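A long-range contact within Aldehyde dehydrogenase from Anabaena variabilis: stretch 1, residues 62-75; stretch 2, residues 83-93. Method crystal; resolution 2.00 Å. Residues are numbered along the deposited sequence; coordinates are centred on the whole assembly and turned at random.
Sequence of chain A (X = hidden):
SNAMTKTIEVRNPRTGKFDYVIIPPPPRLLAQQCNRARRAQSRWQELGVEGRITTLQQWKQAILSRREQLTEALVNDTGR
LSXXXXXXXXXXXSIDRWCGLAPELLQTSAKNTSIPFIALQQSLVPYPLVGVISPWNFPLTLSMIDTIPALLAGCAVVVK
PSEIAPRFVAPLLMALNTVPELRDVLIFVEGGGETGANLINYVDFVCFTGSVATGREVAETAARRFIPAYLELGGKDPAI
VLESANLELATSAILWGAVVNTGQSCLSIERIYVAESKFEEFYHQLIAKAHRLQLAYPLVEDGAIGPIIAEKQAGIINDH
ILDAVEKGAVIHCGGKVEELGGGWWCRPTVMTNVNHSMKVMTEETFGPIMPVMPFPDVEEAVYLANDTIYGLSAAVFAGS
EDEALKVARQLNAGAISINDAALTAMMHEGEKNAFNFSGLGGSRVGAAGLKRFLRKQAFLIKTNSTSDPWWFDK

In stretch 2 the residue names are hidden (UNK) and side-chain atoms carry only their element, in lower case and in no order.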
# COMPACT_ATOMS: atom_id res chain seq x y z
N ALA A 62 -0.33 -32.13 11.71
CA ALA A 62 -1.16 -32.23 12.90
C ALA A 62 -2.64 -31.97 12.60
O ALA A 62 -3.49 -32.65 13.15
CB ALA A 62 -0.68 -31.29 14.01
N ILE A 63 -2.93 -30.99 11.77
CA ILE A 63 -4.29 -30.70 11.38
C ILE A 63 -4.86 -31.88 10.62
O ILE A 63 -5.99 -32.32 10.88
CB ILE A 63 -4.37 -29.45 10.47
CG1 ILE A 63 -3.97 -28.23 11.24
CG2 ILE A 63 -5.77 -29.28 9.89
CD1 ILE A 63 -3.53 -27.08 10.34
N LEU A 64 -4.09 -32.41 9.69
CA LEU A 64 -4.55 -33.58 8.96
C LEU A 64 -4.82 -34.78 9.85
O LEU A 64 -5.71 -35.58 9.55
CB LEU A 64 -3.50 -33.99 7.92
CG LEU A 64 -3.46 -33.14 6.65
CD1 LEU A 64 -2.25 -33.47 5.79
CD2 LEU A 64 -4.76 -33.34 5.88
N SER A 65 -4.03 -34.96 10.91
CA SER A 65 -4.26 -36.05 11.85
C SER A 65 -5.60 -35.96 12.59
O SER A 65 -6.03 -36.93 13.19
CB SER A 65 -3.15 -36.15 12.90
OG SER A 65 -3.30 -35.16 13.94
N ARG A 66 -6.21 -34.79 12.60
CA ARG A 66 -7.47 -34.55 13.30
C ARG A 66 -8.46 -33.91 12.37
O ARG A 66 -9.26 -33.05 12.76
CB ARG A 66 -7.21 -33.70 14.56
CG ARG A 66 -6.38 -34.41 15.66
CD ARG A 66 -7.01 -35.74 16.08
NE ARG A 66 -6.05 -36.74 16.62
CZ ARG A 66 -5.50 -36.65 17.82
NH1 ARG A 66 -4.67 -37.59 18.27
NH2 ARG A 66 -5.80 -35.60 18.60
N ARG A 67 -8.43 -34.33 11.12
CA ARG A 67 -9.25 -33.66 10.10
C ARG A 67 -10.73 -33.75 10.43
O ARG A 67 -11.47 -32.79 10.21
CB ARG A 67 -9.00 -34.27 8.71
CG ARG A 67 -9.69 -33.49 7.61
CD ARG A 67 -9.37 -34.00 6.21
NE ARG A 67 -10.26 -33.28 5.30
CZ ARG A 67 -9.95 -32.82 4.09
NH1 ARG A 67 -8.76 -33.02 3.58
NH2 ARG A 67 -10.87 -32.21 3.38
N GLU A 68 -11.18 -34.87 10.97
CA GLU A 68 -12.58 -35.00 11.29
C GLU A 68 -13.06 -33.98 12.31
O GLU A 68 -14.19 -33.59 12.26
CB GLU A 68 -12.91 -36.43 11.77
CG GLU A 68 -13.02 -37.35 10.58
CD GLU A 68 -12.52 -38.75 10.85
OE1 GLU A 68 -13.23 -39.51 11.56
OE2 GLU A 68 -11.43 -39.09 10.33
N GLN A 69 -12.22 -33.59 13.24
CA GLN A 69 -12.58 -32.60 14.24
C GLN A 69 -12.64 -31.21 13.60
O GLN A 69 -13.46 -30.40 13.99
CB GLN A 69 -11.54 -32.57 15.35
CG GLN A 69 -11.70 -33.68 16.38
CD GLN A 69 -11.29 -35.02 15.83
OE1 GLN A 69 -10.30 -35.15 15.11
NE2 GLN A 69 -12.05 -36.03 16.14
N LEU A 70 -11.78 -30.94 12.62
CA LEU A 70 -11.85 -29.67 11.91
C LEU A 70 -13.15 -29.59 11.10
O LEU A 70 -13.89 -28.60 11.15
CB LEU A 70 -10.61 -29.44 11.05
CG LEU A 70 -10.60 -28.14 10.22
CD1 LEU A 70 -10.66 -26.89 11.10
CD2 LEU A 70 -9.36 -28.05 9.36
N THR A 71 -13.46 -30.68 10.39
CA THR A 71 -14.64 -30.77 9.57
C THR A 71 -15.89 -30.57 10.47
O THR A 71 -16.79 -29.81 10.15
CB THR A 71 -14.75 -32.16 8.92
OG1 THR A 71 -13.63 -32.39 8.07
CG2 THR A 71 -16.00 -32.26 8.12
N GLU A 72 -15.90 -31.23 11.62
CA GLU A 72 -17.07 -31.17 12.49
C GLU A 72 -17.30 -29.72 13.03
O GLU A 72 -18.44 -29.20 13.14
CB GLU A 72 -16.91 -32.21 13.62
CG GLU A 72 -17.74 -32.00 14.85
CD GLU A 72 -17.34 -32.98 15.96
OE1 GLU A 72 -16.15 -33.01 16.39
OE2 GLU A 72 -18.20 -33.74 16.37
N ALA A 73 -16.22 -29.06 13.40
CA ALA A 73 -16.37 -27.71 13.91
C ALA A 73 -16.81 -26.75 12.80
O ALA A 73 -17.61 -25.86 13.04
CB ALA A 73 -15.10 -27.23 14.56
N LEU A 74 -16.32 -26.96 11.58
CA LEU A 74 -16.65 -26.05 10.48
C LEU A 74 -18.08 -26.34 9.95
O LEU A 74 -18.81 -25.42 9.59
CB LEU A 74 -15.54 -26.11 9.43
CG LEU A 74 -15.55 -25.06 8.35
CD1 LEU A 74 -15.49 -23.64 8.91
CD2 LEU A 74 -14.34 -25.31 7.44
N VAL A 75 -18.51 -27.58 9.94
CA VAL A 75 -19.95 -27.90 9.70
C VAL A 75 -20.83 -27.15 10.75
O VAL A 75 -21.84 -26.55 10.41
CB VAL A 75 -20.23 -29.39 9.81
CG1 VAL A 75 -21.72 -29.70 9.94
CG2 VAL A 75 -19.66 -30.14 8.63
N UNK A 83 -19.19 -27.81 0.92
CA UNK A 83 -18.33 -26.61 0.87
C UNK A 83 -17.36 -26.59 2.06
O UNK A 83 -16.26 -26.06 1.96
c UNK A 83 -19.55 -25.97 -1.70
c UNK A 83 -18.26 -24.07 0.78
c UNK A 83 -20.05 -25.24 -0.47
c UNK A 83 -19.14 -25.28 0.77
N UNK A 84 -17.69 -27.26 3.15
CA UNK A 84 -16.71 -27.42 4.23
C UNK A 84 -15.50 -28.22 3.79
O UNK A 84 -14.34 -27.84 4.06
c UNK A 84 -17.38 -27.99 5.50
c UNK A 84 -16.38 -28.46 6.48
o UNK A 84 -18.13 -26.95 6.12
N UNK A 85 -15.75 -29.33 3.12
CA UNK A 85 -14.67 -30.17 2.60
C UNK A 85 -13.77 -29.33 1.65
O UNK A 85 -12.56 -29.36 1.73
c UNK A 85 -14.04 -32.25 1.36
c UNK A 85 -15.20 -31.40 1.86
c UNK A 85 -16.10 -32.22 2.78
N UNK A 86 -14.38 -28.55 0.79
CA UNK A 86 -13.59 -27.72 -0.14
C UNK A 86 -12.80 -26.66 0.58
O UNK A 86 -11.65 -26.40 0.21
c UNK A 86 -14.79 -29.34 -2.45
c UNK A 86 -15.44 -28.03 -1.97
c UNK A 86 -14.49 -27.08 -1.20
c UNK A 86 -16.02 -27.27 -3.16
N UNK A 87 -13.38 -26.04 1.60
CA UNK A 87 -12.62 -25.03 2.36
C UNK A 87 -11.41 -25.66 2.95
O UNK A 87 -10.30 -25.08 2.90
o UNK A 87 -13.82 -21.75 5.25
c UNK A 87 -14.07 -23.15 3.27
c UNK A 87 -13.42 -24.45 3.52
c UNK A 87 -14.58 -22.48 4.54
o UNK A 87 -15.79 -22.65 4.78
N UNK A 88 -11.59 -26.84 3.55
CA UNK A 88 -10.47 -27.51 4.17
C UNK A 88 -9.37 -27.88 3.15
O UNK A 88 -8.19 -27.71 3.41
c UNK A 88 -9.68 -29.46 5.48
c UNK A 88 -10.90 -28.72 5.00
c UNK A 88 -12.51 -29.31 6.95
c UNK A 88 -11.70 -28.25 6.19
N UNK A 89 -9.78 -28.42 2.00
CA UNK A 89 -8.84 -28.81 0.95
C UNK A 89 -8.07 -27.58 0.43
O UNK A 89 -6.86 -27.62 0.24
o UNK A 89 -11.08 -31.34 -0.46
o UNK A 89 -9.42 -31.55 0.99
c UNK A 89 -10.06 -30.89 0.14
c UNK A 89 -9.60 -29.47 -0.21
N UNK A 90 -8.80 -26.51 0.22
CA UNK A 90 -8.26 -25.24 -0.25
C UNK A 90 -7.26 -24.61 0.75
O UNK A 90 -6.16 -24.16 0.39
o UNK A 90 -8.98 -22.96 -0.62
c UNK A 90 -9.41 -24.32 -0.60
N UNK A 91 -7.61 -24.60 2.03
CA UNK A 91 -6.65 -24.23 3.10
C UNK A 91 -5.36 -25.07 3.07
O UNK A 91 -4.26 -24.55 3.09
c UNK A 91 -6.41 -24.26 5.67
c UNK A 91 -7.33 -24.40 4.49
c UNK A 91 -6.35 -25.22 6.63
c UNK A 91 -4.80 -23.02 6.92
c UNK A 91 -5.57 -25.09 7.72
c UNK A 91 -5.62 -23.16 5.82
c UNK A 91 -4.79 -23.98 7.87
N UNK A 92 -5.51 -26.38 3.04
CA UNK A 92 -4.34 -27.26 2.99
C UNK A 92 -3.45 -27.03 1.75
O UNK A 92 -2.22 -27.01 1.86
c UNK A 92 -6.04 -30.55 4.19
c UNK A 92 -5.50 -29.13 4.35
c UNK A 92 -4.63 -29.02 5.58
c UNK A 92 -4.77 -28.72 3.06
N UNK A 93 -4.06 -26.83 0.59
CA UNK A 93 -3.27 -26.56 -0.63
C UNK A 93 -2.62 -25.21 -0.57
O UNK A 93 -1.54 -24.99 -1.13
c UNK A 93 -4.12 -26.66 -1.90

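Position 83 carries four carbons, forked at the first with one arm two carbons long, and its side chain is out of reach of stretch 1: Ile83, a bystander here. At 84 one carbon bears an oxygen and a carbon. CB points toward the first helix, where the carbon arm touches Leu74; this is Thr84. Thr84 CG2 lies 3.9 Å from Leu74 CB and 4.2 Å from Thr71 CG2, while its OG1 is satisfied by a hydrogen bond elsewhere in the structure. Val75 CA and Thr84 CA are 6.4 Å apart, with the Thr84 methyl in contact there.

Position 85 has three carbons, one carrying the other two; its CA-to-CB bond points sideways, and a branch reaches the Arg67 guanidinium: Val85, with CG1 3.8 Å from Arg67 NH2. Position 86 has four carbons forked at the second and points away; Leu86 is exposed and adds nothing to the contact. At 87 three carbons end in two oxygens, one of which approaches Leu74, so it is acidic, and the absence of a nitrogen fits Glu87. Glu87 OE1 comes 4.0 Å from Leu74 CD2, and both oxygens are hydrogen-bonded elsewhere.

Position 88 shows four carbons, forked at the first with one longer arm, aimed into the first helix among Arg67, Leu70, Thr71 and Leu74. This is Ile88. Its CG2 lies over one face of the guanidinium, 3.6 Å from Arg67 CZ, and its CD1 is 3.5 Å from Thr71 OG1.

At 89 two carbons end in two oxygens, one of them close to the guanidinium edge: Asp89. Arg67 NH2 donates to Asp89 OD1 at 2.9 Å and Arg67 NH1 to the same Asp89 OD1 at 3.1 Å, a salt bridge. Position 90, one carbon and one oxygen, is Ser90, out of reach.

Position 91 has one carbon and a six-carbon ring, whose edge meets Ile63: Phe91, with CE2 3.9 Å from Ile63 CD1. At 92, four carbons forked at the second approach Leu64; this is Leu92, with CD1 3.5 Å from Leu64 CD2. Position 93 has a single carbon, distant from stretch 1: Ala93.

The rule is reciprocal packing between helices inclined at 128°. Ile88 fills a hole in the first helix, and Arg67, extended through chi3 (t, t, t), fills one formed by Val85, Ile88, Asp89 and Leu92. Ile88 CG2 covers one face of the guanidinium, while Asp89 OD1 and Val85 O lie at its edge, so a charged side chain can serve as a knob.

Stretch 2 83-93: ITVLEIDSFLA
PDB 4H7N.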